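Local coordinates for putative Lipoprotein (Shewanella oneidensis, PDB 3U24) that is of unknown function but binds zinc and calcium ions and may be a metal-dependent peptidase, at residues A[238-243]-A[480-485]; A[245-250]-A[258-263]; A[348-353]-A[375-380]; A[339-344]-A[547-552]. All coordinates share one frame; numbering follows the deposited sequence.

Overall arrangement
Interactions 1 and 2 lie on the same side of the largely helical chain and touch each other: helix 243-254 follows the loop of interaction 1 and packs on helix 260-289 in interaction 2. In both, polar groups meet helix backbones, carbonyls late in a helix in the first and amides at an N-terminal end in the second. Interaction 3, on the opposite side of the chain's centre and about 38 Å from interaction 1 between centres, is the strand pairing of the small sheet, rich in backbone bonds. Interaction 4, farthest from the chain's centre, rests on one histidine bond. All four are partly buried; R240 and K549 lie at the margins of theirs, whereas E247 and R351 are central.

Interaction 1. Residues A[238-243]-A[480-485]; sequences SFRIGE and YSIHVK
The loop 238-243 runs past the C-terminal part of helix 459-485 with R240 nearest H483, their CA atoms 4.4 Å apart, and G242 N donates to H483 O at 2.9 Å. R240 reaches the neighbouring carbonyl: its NH2 meets I482 O at 2.7 Å on a lone pair, although the angle at the hydrogen is bent to 138°. Its CG, anti to its own carbonyl carbon (chi1 -56°), sits over a face of the F239 ring, while NH1 bonds M487 O just beyond the helix. Loop donors thus meet carbonyls in the last part of helix 459-485 and just after it. An alanine in place of R240 would probably leave I482 O and M487 O without their guanidinium donor and uncover the F239 ring face. H483 answers from the helix: I241 N donates to its ND1 at 3.2 Å, close to the ring plane, and NE2 is bonded to A514 O and S517 O, consistent with the proton residing on NE2. The edge of F239 meets I482, CE1 to CG2 at 3.7 Å. G242, the N-cap of helix 243-254, has backbone angles that would jam a CB against the preceding carbonyl. Beyond it, E243 CB packs on V484 CG1 at 3.9 Å, and a water links E243 OE2 to Y480 OH.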
# COMPACT_ATOMS: atom_id res chain seq x y z
N SER A 238 19.65 10.89 10.74
CA SER A 238 19.64 9.91 9.68
C SER A 238 18.19 9.50 9.40
O SER A 238 17.37 9.47 10.31
CB SER A 238 20.44 8.63 10.05
OG SER A 238 20.17 7.56 9.13
N PHE A 239 17.91 9.18 8.15
CA PHE A 239 16.61 8.68 7.74
C PHE A 239 16.43 7.18 8.11
O PHE A 239 15.32 6.64 8.01
CB PHE A 239 16.43 8.89 6.23
CG PHE A 239 17.43 8.16 5.38
CD1 PHE A 239 17.21 6.84 5.01
CD2 PHE A 239 18.57 8.80 4.91
CE1 PHE A 239 18.14 6.17 4.24
CE2 PHE A 239 19.50 8.13 4.12
CZ PHE A 239 19.27 6.81 3.80
N ARG A 240 17.52 6.53 8.52
CA ARG A 240 17.54 5.11 8.81
C ARG A 240 17.04 4.93 10.23
O ARG A 240 17.57 5.53 11.17
CB ARG A 240 18.94 4.55 8.64
CG ARG A 240 19.55 4.81 7.27
CD ARG A 240 21.07 4.70 7.34
NE ARG A 240 21.73 5.04 6.07
CZ ARG A 240 21.85 4.19 5.06
NH1 ARG A 240 22.46 4.57 3.95
NH2 ARG A 240 21.36 2.97 5.14
N ILE A 241 15.98 4.15 10.41
CA ILE A 241 15.33 4.15 11.73
C ILE A 241 16.00 3.21 12.72
O ILE A 241 15.78 3.34 13.92
CB ILE A 241 13.79 3.92 11.61
CG1 ILE A 241 13.43 2.54 11.03
CG2 ILE A 241 13.14 5.00 10.72
CD1 ILE A 241 11.93 2.21 11.09
N GLY A 242 16.83 2.27 12.26
CA GLY A 242 17.57 1.36 13.15
C GLY A 242 16.81 0.10 13.55
O GLY A 242 15.56 0.03 13.40
N GLU A 243 17.54 -0.88 14.06
CA GLU A 243 16.96 -2.19 14.35
C GLU A 243 15.77 -2.21 15.34
O GLU A 243 14.76 -2.86 15.09
CB GLU A 243 18.04 -3.14 14.86
CG GLU A 243 17.54 -4.56 15.16
CD GLU A 243 18.70 -5.59 15.19
OE1 GLU A 243 19.75 -5.28 15.82
OE2 GLU A 243 18.60 -6.68 14.58
N TYR A 480 15.12 -3.54 4.59
CA TYR A 480 15.77 -3.97 5.80
C TYR A 480 17.21 -3.50 5.85
O TYR A 480 17.65 -2.94 6.85
CB TYR A 480 15.70 -5.51 5.92
CG TYR A 480 16.25 -6.07 7.21
CD1 TYR A 480 15.46 -6.14 8.36
CD2 TYR A 480 17.56 -6.50 7.30
CE1 TYR A 480 15.98 -6.64 9.57
CE2 TYR A 480 18.08 -7.00 8.50
CZ TYR A 480 17.29 -7.09 9.63
OH TYR A 480 17.82 -7.59 10.83
N SER A 481 17.95 -3.73 4.76
CA SER A 481 19.37 -3.39 4.76
C SER A 481 19.61 -1.89 4.92
O SER A 481 20.54 -1.51 5.58
CB SER A 481 20.08 -3.96 3.55
OG SER A 481 19.84 -5.37 3.49
N ILE A 482 18.75 -1.08 4.34
CA ILE A 482 18.86 0.38 4.45
C ILE A 482 18.65 0.84 5.90
O ILE A 482 19.45 1.56 6.45
CB ILE A 482 17.85 1.06 3.49
CG1 ILE A 482 18.37 0.96 2.06
CG2 ILE A 482 17.63 2.54 3.85
CD1 ILE A 482 17.37 1.46 1.03
N HIS A 483 17.59 0.36 6.54
CA HIS A 483 17.21 0.82 7.86
C HIS A 483 17.94 0.16 9.01
O HIS A 483 18.06 0.76 10.09
CB HIS A 483 15.72 0.68 8.00
CG HIS A 483 14.99 1.70 7.20
ND1 HIS A 483 15.00 3.00 7.55
CD2 HIS A 483 14.33 1.62 5.99
CE1 HIS A 483 14.35 3.69 6.62
NE2 HIS A 483 13.91 2.85 5.68
N VAL A 484 18.46 -1.05 8.78
CA VAL A 484 19.06 -1.84 9.82
C VAL A 484 20.55 -2.05 9.59
O VAL A 484 21.30 -2.17 10.56
CB VAL A 484 18.34 -3.23 10.01
CG1 VAL A 484 18.99 -4.04 11.15
CG2 VAL A 484 16.87 -2.99 10.32
N LYS A 485 20.97 -2.11 8.34
CA LYS A 485 22.35 -2.56 8.06
C LYS A 485 23.18 -1.51 7.33
O LYS A 485 24.23 -1.83 6.78
CB LYS A 485 22.34 -3.84 7.21
CG LYS A 485 21.65 -5.02 7.86
CD LYS A 485 21.62 -6.19 6.88
CE LYS A 485 22.96 -6.89 6.71
NZ LYS A 485 23.13 -7.88 7.81
O HOH W 1 16.52 -6.98 12.92
O HOH W 2 20.47 -0.78 13.30

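Interaction 2. Residues A[245-250]-A[258-263]; sequences LYEQKF and MTAKQL
Two backbone amides grip the E247 carboxylate: A260 N donates to OE1 at 2.8 Å in a nearly straight bond (172°), and K261 N donates to OE2 at 3.1 Å. Both oxygens are met on their syn sides, slightly out of the carboxylate plane, so the group is held at two points. The E247 chain folds at chi2 (-74°), which turns CD aside from an extended course. The amides belong to the first turn of helix 260-289, whose N-terminal end would favour a negative charge. A lysine in place of E247 would probably leave A260 N and K261 N without an acceptor and set a positive charge against that helix end. The turn is also closed by a capping box, in which Q262 N donates to T259 OG1 at 3.0 Å and T259 N to Q262 OE1 at 2.8 Å. A260 is the apolar centre of the contact. Its CB makes a CH-pi contact over the F250 ring, 3.9 Å from the centroid, and also lies at the edge of the Y246 ring, 3.7 Å from CE1. L263 CD2 touches F250 CE1 at 4.0 Å. Thus two consecutive helices, 243-254 and 260-289, pack across their short connection; Y246 continues to D479 and V484 of helix 459-485, and L263 to Y525 and S526 of helix 523-542.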
# COMPACT_ATOMS: atom_id res chain seq x y z
N LEU A 245 13.56 0.13 16.40
CA LEU A 245 12.35 0.73 15.86
C LEU A 245 11.80 -0.06 14.66
O LEU A 245 10.58 -0.14 14.49
CB LEU A 245 12.56 2.20 15.50
CG LEU A 245 12.83 3.15 16.68
CD1 LEU A 245 13.20 4.54 16.17
CD2 LEU A 245 11.64 3.22 17.64
N TYR A 246 12.69 -0.67 13.89
CA TYR A 246 12.29 -1.33 12.66
C TYR A 246 11.51 -2.58 13.03
O TYR A 246 10.41 -2.78 12.53
CB TYR A 246 13.49 -1.66 11.78
CG TYR A 246 13.11 -2.11 10.38
CD1 TYR A 246 12.82 -3.44 10.13
CD2 TYR A 246 13.06 -1.22 9.33
CE1 TYR A 246 12.48 -3.89 8.89
CE2 TYR A 246 12.71 -1.64 8.07
CZ TYR A 246 12.42 -3.00 7.85
OH TYR A 246 12.09 -3.49 6.61
N GLU A 247 12.05 -3.38 13.94
CA GLU A 247 11.34 -4.54 14.42
C GLU A 247 9.99 -4.21 15.06
O GLU A 247 9.00 -4.91 14.82
CB GLU A 247 12.18 -5.31 15.42
CG GLU A 247 13.42 -5.99 14.82
CD GLU A 247 13.08 -7.23 14.00
OE1 GLU A 247 11.87 -7.60 13.86
OE2 GLU A 247 14.02 -7.85 13.45
N GLN A 248 9.92 -3.14 15.86
CA GLN A 248 8.66 -2.78 16.50
C GLN A 248 7.70 -2.35 15.38
O GLN A 248 6.53 -2.78 15.38
CB GLN A 248 8.81 -1.68 17.60
CG GLN A 248 9.55 -2.12 18.86
CD GLN A 248 10.06 -1.01 19.85
OE1 GLN A 248 10.22 0.17 19.51
NE2 GLN A 248 10.35 -1.42 21.08
N LYS A 249 8.15 -1.53 14.43
CA LYS A 249 7.25 -1.08 13.35
C LYS A 249 6.76 -2.25 12.49
O LYS A 249 5.60 -2.30 12.10
CB LYS A 249 7.92 -0.03 12.45
CG LYS A 249 6.99 0.66 11.45
CD LYS A 249 7.66 1.91 10.84
CE LYS A 249 6.72 2.86 10.10
NZ LYS A 249 6.07 2.25 8.94
N PHE A 250 7.67 -3.16 12.20
CA PHE A 250 7.38 -4.36 11.44
C PHE A 250 6.34 -5.16 12.19
O PHE A 250 5.36 -5.53 11.58
CB PHE A 250 8.67 -5.15 11.21
CG PHE A 250 8.51 -6.41 10.42
CD1 PHE A 250 8.53 -6.39 9.05
CD2 PHE A 250 8.40 -7.65 11.07
CE1 PHE A 250 8.40 -7.58 8.32
CE2 PHE A 250 8.26 -8.82 10.35
CZ PHE A 250 8.23 -8.79 8.98
N MSE A 258 6.82 -13.81 12.35
CA MSE A 258 8.28 -13.89 12.51
C MSE A 258 8.83 -12.46 12.67
O MSE A 258 8.08 -11.47 12.50
CB MSE A 258 8.89 -14.59 11.30
CG MSE A 258 8.79 -13.79 10.02
SE MSE A 258 9.40 -14.73 8.38
CE MSE A 258 7.72 -15.40 7.60
N THR A 259 10.10 -12.34 13.04
CA THR A 259 10.74 -11.00 13.09
C THR A 259 11.18 -10.56 11.69
O THR A 259 11.22 -11.36 10.75
CB THR A 259 12.01 -11.00 13.97
OG1 THR A 259 12.97 -11.84 13.33
CG2 THR A 259 11.72 -11.51 15.40
N ALA A 260 11.61 -9.30 11.59
CA ALA A 260 12.06 -8.74 10.31
C ALA A 260 13.38 -9.41 9.95
O ALA A 260 13.61 -9.73 8.80
CB ALA A 260 12.22 -7.22 10.40
N LYS A 261 14.21 -9.67 10.96
CA LYS A 261 15.48 -10.34 10.74
C LYS A 261 15.21 -11.72 10.16
O LYS A 261 15.83 -12.15 9.23
CB LYS A 261 16.23 -10.46 12.07
CG LYS A 261 17.62 -11.11 11.95
CD LYS A 261 18.35 -11.01 13.27
CE LYS A 261 19.84 -11.22 13.10
NZ LYS A 261 20.45 -11.53 14.42
N GLN A 262 14.23 -12.41 10.71
CA GLN A 262 13.91 -13.72 10.15
C GLN A 262 13.46 -13.63 8.70
O GLN A 262 13.86 -14.45 7.86
CB GLN A 262 12.84 -14.42 10.99
CG GLN A 262 13.35 -15.09 12.24
CD GLN A 262 12.16 -15.62 13.02
OE1 GLN A 262 11.34 -14.85 13.52
NE2 GLN A 262 12.05 -16.95 13.10
N LEU A 263 12.62 -12.66 8.38
CA LEU A 263 12.16 -12.52 6.99
C LEU A 263 13.34 -12.20 6.03
O LEU A 263 13.41 -12.71 4.91
CB LEU A 263 11.13 -11.41 6.87
CG LEU A 263 10.44 -11.29 5.50
CD1 LEU A 263 9.47 -12.44 5.24
CD2 LEU A 263 9.77 -9.96 5.38

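Interaction 3. Residues A[348-353]-A[375-380]; sequences LVVRET and TYYNVT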
# COMPACT_ATOMS: atom_id res chain seq x y z
N LEU A 348 -16.07 -9.20 -13.89
CA LEU A 348 -15.21 -8.05 -13.63
C LEU A 348 -15.19 -7.13 -14.83
O LEU A 348 -14.89 -7.57 -15.94
CB LEU A 348 -13.79 -8.51 -13.30
CG LEU A 348 -12.72 -7.46 -12.98
CD1 LEU A 348 -13.16 -6.43 -11.94
CD2 LEU A 348 -11.46 -8.20 -12.53
N VAL A 349 -15.46 -5.86 -14.60
CA VAL A 349 -15.52 -4.90 -15.69
C VAL A 349 -14.18 -4.22 -15.90
O VAL A 349 -13.73 -3.47 -15.03
CB VAL A 349 -16.55 -3.78 -15.40
CG1 VAL A 349 -16.52 -2.75 -16.55
CG2 VAL A 349 -17.94 -4.38 -15.18
N VAL A 350 -13.55 -4.43 -17.05
CA VAL A 350 -12.30 -3.75 -17.31
C VAL A 350 -12.67 -2.41 -17.84
O VAL A 350 -13.52 -2.30 -18.69
CB VAL A 350 -11.42 -4.45 -18.34
CG1 VAL A 350 -10.10 -3.71 -18.46
CG2 VAL A 350 -11.18 -5.89 -17.94
N ARG A 351 -12.03 -1.37 -17.31
CA ARG A 351 -12.25 -0.02 -17.78
C ARG A 351 -10.92 0.68 -17.92
O ARG A 351 -9.97 0.42 -17.18
CB ARG A 351 -13.17 0.78 -16.83
CG ARG A 351 -12.50 1.93 -16.07
CD ARG A 351 -13.44 2.61 -15.09
NE ARG A 351 -12.76 3.01 -13.85
CZ ARG A 351 -13.36 3.48 -12.76
NH1 ARG A 351 -12.64 3.77 -11.68
NH2 ARG A 351 -14.68 3.65 -12.72
N GLU A 352 -10.91 1.59 -18.87
CA GLU A 352 -9.75 2.39 -19.17
C GLU A 352 -9.61 3.45 -18.05
O GLU A 352 -10.54 4.23 -17.81
CB GLU A 352 -9.83 2.94 -20.65
CG GLU A 352 -11.17 2.85 -21.44
CD GLU A 352 -11.55 1.49 -22.12
OE1 GLU A 352 -12.43 0.80 -21.54
OE2 GLU A 352 -11.07 1.11 -23.24
N THR A 353 -8.48 3.42 -17.34
CA THR A 353 -8.30 4.15 -16.06
C THR A 353 -8.64 5.61 -16.20
O THR A 353 -8.11 6.27 -17.08
CB THR A 353 -6.84 4.16 -15.52
OG1 THR A 353 -6.32 2.83 -15.42
CG2 THR A 353 -6.77 4.84 -14.13
N THR A 375 -17.25 -1.83 -8.56
CA THR A 375 -15.86 -2.31 -8.57
C THR A 375 -15.37 -2.48 -9.99
O THR A 375 -16.01 -3.19 -10.74
CB THR A 375 -15.71 -3.68 -7.85
OG1 THR A 375 -16.23 -3.59 -6.51
CG2 THR A 375 -14.22 -4.11 -7.77
N TYR A 376 -14.25 -1.86 -10.33
CA TYR A 376 -13.61 -2.00 -11.65
C TYR A 376 -12.14 -2.46 -11.65
O TYR A 376 -11.42 -2.29 -10.67
CB TYR A 376 -13.62 -0.65 -12.39
CG TYR A 376 -14.94 0.05 -12.40
CD1 TYR A 376 -15.86 -0.17 -13.44
CD2 TYR A 376 -15.29 0.95 -11.40
CE1 TYR A 376 -17.08 0.49 -13.46
CE2 TYR A 376 -16.51 1.61 -11.41
CZ TYR A 376 -17.40 1.38 -12.44
OH TYR A 376 -18.62 2.02 -12.44
N TYR A 377 -11.68 -2.98 -12.80
CA TYR A 377 -10.26 -3.16 -13.08
C TYR A 377 -9.80 -2.00 -13.96
O TYR A 377 -10.07 -1.97 -15.17
CB TYR A 377 -10.05 -4.50 -13.78
CG TYR A 377 -8.62 -5.00 -13.95
CD1 TYR A 377 -7.56 -4.46 -13.25
CD2 TYR A 377 -8.36 -6.09 -14.76
CE1 TYR A 377 -6.27 -4.95 -13.40
CE2 TYR A 377 -7.09 -6.61 -14.91
CZ TYR A 377 -6.05 -6.05 -14.23
OH TYR A 377 -4.79 -6.55 -14.41
N ASN A 378 -9.13 -1.04 -13.33
CA ASN A 378 -8.54 0.12 -13.99
C ASN A 378 -7.26 -0.26 -14.74
O ASN A 378 -6.26 -0.61 -14.12
CB ASN A 378 -8.21 1.21 -12.97
CG ASN A 378 -9.43 1.75 -12.28
OD1 ASN A 378 -10.45 2.02 -12.91
ND2 ASN A 378 -9.34 1.92 -10.96
N VAL A 379 -7.31 -0.19 -16.06
CA VAL A 379 -6.16 -0.53 -16.89
C VAL A 379 -5.91 0.72 -17.72
O VAL A 379 -6.81 1.13 -18.47
CB VAL A 379 -6.50 -1.70 -17.81
CG1 VAL A 379 -5.43 -1.86 -18.89
CG2 VAL A 379 -6.64 -2.98 -17.00
N THR A 380 -4.74 1.34 -17.58
CA THR A 380 -4.46 2.59 -18.29
C THR A 380 -4.04 2.37 -19.73
O THR A 380 -2.95 1.79 -19.94
CB THR A 380 -3.36 3.44 -17.62
OG1 THR A 380 -3.70 3.59 -16.24
CG2 THR A 380 -3.24 4.84 -18.32
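The guanidinium of R351 lies nearly flat on the ring of Y376, centres 4.0 Å apart and planes at 23°, an off-centre cation-pi stack in which NH2 stands over the ring toward its rim. The two residues come from the parallel strands 349-352 and 376-379 of a small mixed sheet, where 376-379 is the middle strand and 362-364 pairs with it antiparallel. R351 is fixed from its other partner, N378, which lies beside it on the same face of the sheet: NE donates to N378 OD1 at 2.7 Å, almost in line with the amide C=O, and NH1 adds a weak bond. R351 CD also sits over the Y376 ring.

The backbones are joined by alternating bonds: Y377 N to V349 O, R351 N to Y377 O at 3.0 Å and V379 N to R351 O at 2.9 Å. The face carrying V350, Y377 and V379 is mainly apolar, with E352 at its margin bound to R324. V350 CG1 meets V379 CG2 at 3.8 Å, V379 CG2 stands over the centre of the Y377 ring, and helix 319-337 covers this side with I327 and F319. L348 CG packs on Y377 CB at 4.1 Å. The hydroxyl of Y377 bonds N406, and its side chain lies close to E409, a zinc ligand not metal-bound in this chain, placing the middle strand near the zinc held by H408, H414 and E439. Past the strand ends, T353 N reaches V379 O from well above the carbonyl plane, and T353 OG1 shares a hydrogen bond with T380 OG1 at 2.8 Å.

Interaction 4. Residues A[339-344]-A[547-552]; sequences IVTLDP and DLKAFH
K549 and H552, near the start of helix 548-555, meet I339, V340 and T341 in the loop that follows helix 319-337. Ahead of them, D547 is the N-cap, its OD2 accepting from A550 N at 2.8 Å, and L548 touches Y444 and E452. K549 reaches the loop with its chain extended beyond CG: its CA makes a CA-H...O contact with I339 O at 3.4 Å, its CG lies near V340 CA, and its CE comes within 3.4 Å of T341 OG1. The ammonium itself bonds N338 OD1, while T341 OG1 bonds E553 OE2. One turn after L548 comes H552. Its chi1 of -74° sets CG beside the backbone N; the ring presents its ND1 edge to I339 O, and ND1 donates to that oxygen at 2.9 Å and 168°, within the ring plane but well above the carbonyl plane. V340 CG2 packs against H552 CB at 4.2 Å, and I339 CG2 lies 3.9 Å from H552 ND1. W441 of helix 435-451 meets the ring edge-to-face. With ND1 the donor to I339 O and NE2 bonded to Y444 OH, both ring nitrogens of this buried histidine are satisfied.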
# COMPACT_ATOMS: atom_id res chain seq x y z
N ILE A 339 -9.17 -24.53 -8.74
CA ILE A 339 -8.34 -23.78 -7.85
C ILE A 339 -9.17 -23.06 -6.76
O ILE A 339 -8.83 -23.09 -5.59
CB ILE A 339 -7.50 -22.85 -8.70
CG1 ILE A 339 -6.47 -23.73 -9.45
CG2 ILE A 339 -6.87 -21.75 -7.85
CD1 ILE A 339 -5.52 -22.97 -10.35
N VAL A 340 -10.30 -22.47 -7.14
CA VAL A 340 -11.14 -21.73 -6.20
C VAL A 340 -12.49 -21.47 -6.87
O VAL A 340 -12.52 -21.25 -8.06
CB VAL A 340 -10.45 -20.39 -5.79
CG1 VAL A 340 -10.50 -19.41 -6.93
CG2 VAL A 340 -11.08 -19.80 -4.55
N THR A 341 -13.59 -21.53 -6.15
CA THR A 341 -14.89 -21.23 -6.75
C THR A 341 -14.96 -19.76 -7.14
O THR A 341 -14.73 -18.88 -6.32
CB THR A 341 -16.06 -21.52 -5.77
OG1 THR A 341 -15.98 -22.88 -5.31
CG2 THR A 341 -17.47 -21.26 -6.44
N LEU A 342 -15.28 -19.49 -8.39
CA LEU A 342 -15.58 -18.15 -8.87
C LEU A 342 -17.08 -18.02 -9.18
O LEU A 342 -17.66 -18.96 -9.66
CB LEU A 342 -14.78 -17.89 -10.14
CG LEU A 342 -13.28 -17.97 -9.99
CD1 LEU A 342 -12.64 -17.90 -11.38
CD2 LEU A 342 -12.79 -16.86 -9.06
N ASP A 343 -17.69 -16.86 -8.94
CA ASP A 343 -19.12 -16.65 -9.24
C ASP A 343 -19.30 -15.98 -10.61
O ASP A 343 -19.01 -14.80 -10.74
CB ASP A 343 -19.76 -15.79 -8.15
CG ASP A 343 -21.25 -15.57 -8.37
OD1 ASP A 343 -22.07 -16.09 -7.58
OD2 ASP A 343 -21.62 -14.86 -9.35
N PRO A 344 -19.80 -16.71 -11.64
CA PRO A 344 -19.92 -16.11 -13.00
C PRO A 344 -20.76 -14.81 -13.13
O PRO A 344 -20.58 -14.06 -14.10
CB PRO A 344 -20.56 -17.24 -13.84
CG PRO A 344 -20.30 -18.49 -13.08
CD PRO A 344 -20.28 -18.10 -11.62
N ASP A 547 -7.10 -30.79 0.26
CA ASP A 547 -7.75 -30.33 -0.94
C ASP A 547 -7.39 -28.85 -1.20
O ASP A 547 -7.79 -27.96 -0.45
CB ASP A 547 -9.27 -30.49 -0.86
CG ASP A 547 -9.94 -30.03 -2.14
OD1 ASP A 547 -9.83 -30.71 -3.18
OD2 ASP A 547 -10.53 -28.94 -2.15
N LEU A 548 -6.66 -28.59 -2.28
CA LEU A 548 -6.25 -27.22 -2.60
C LEU A 548 -7.40 -26.20 -2.62
O LEU A 548 -7.31 -25.12 -1.99
CB LEU A 548 -5.45 -27.15 -3.92
CG LEU A 548 -4.80 -25.79 -4.20
CD1 LEU A 548 -3.80 -25.48 -3.09
CD2 LEU A 548 -4.14 -25.75 -5.58
N LYS A 549 -8.49 -26.53 -3.30
CA LYS A 549 -9.63 -25.62 -3.40
C LYS A 549 -10.25 -25.28 -2.04
O LYS A 549 -10.57 -24.11 -1.76
CB LYS A 549 -10.66 -26.21 -4.33
CG LYS A 549 -11.86 -25.34 -4.64
CD LYS A 549 -12.81 -26.12 -5.52
CE LYS A 549 -13.74 -25.23 -6.30
NZ LYS A 549 -14.52 -26.10 -7.24
N ALA A 550 -10.41 -26.29 -1.19
CA ALA A 550 -10.97 -26.11 0.17
C ALA A 550 -10.01 -25.30 1.00
O ALA A 550 -10.41 -24.50 1.82
CB ALA A 550 -11.26 -27.47 0.88
N PHE A 551 -8.72 -25.50 0.81
CA PHE A 551 -7.75 -24.67 1.52
C PHE A 551 -7.93 -23.19 1.16
O PHE A 551 -8.06 -22.33 2.04
CB PHE A 551 -6.31 -25.12 1.25
CG PHE A 551 -5.28 -24.18 1.81
CD1 PHE A 551 -4.94 -24.23 3.14
CD2 PHE A 551 -4.65 -23.25 1.00
CE1 PHE A 551 -3.99 -23.37 3.65
CE2 PHE A 551 -3.70 -22.39 1.51
CZ PHE A 551 -3.37 -22.47 2.84
N HIS A 552 -7.99 -22.92 -0.13
CA HIS A 552 -8.12 -21.56 -0.63
C HIS A 552 -9.35 -20.90 -0.12
O HIS A 552 -9.30 -19.76 0.34
CB HIS A 552 -8.08 -21.51 -2.16
CG HIS A 552 -6.70 -21.74 -2.76
ND1 HIS A 552 -6.52 -22.22 -4.01
CD2 HIS A 552 -5.41 -21.53 -2.22
CE1 HIS A 552 -5.19 -22.35 -4.26
NE2 HIS A 552 -4.51 -21.91 -3.17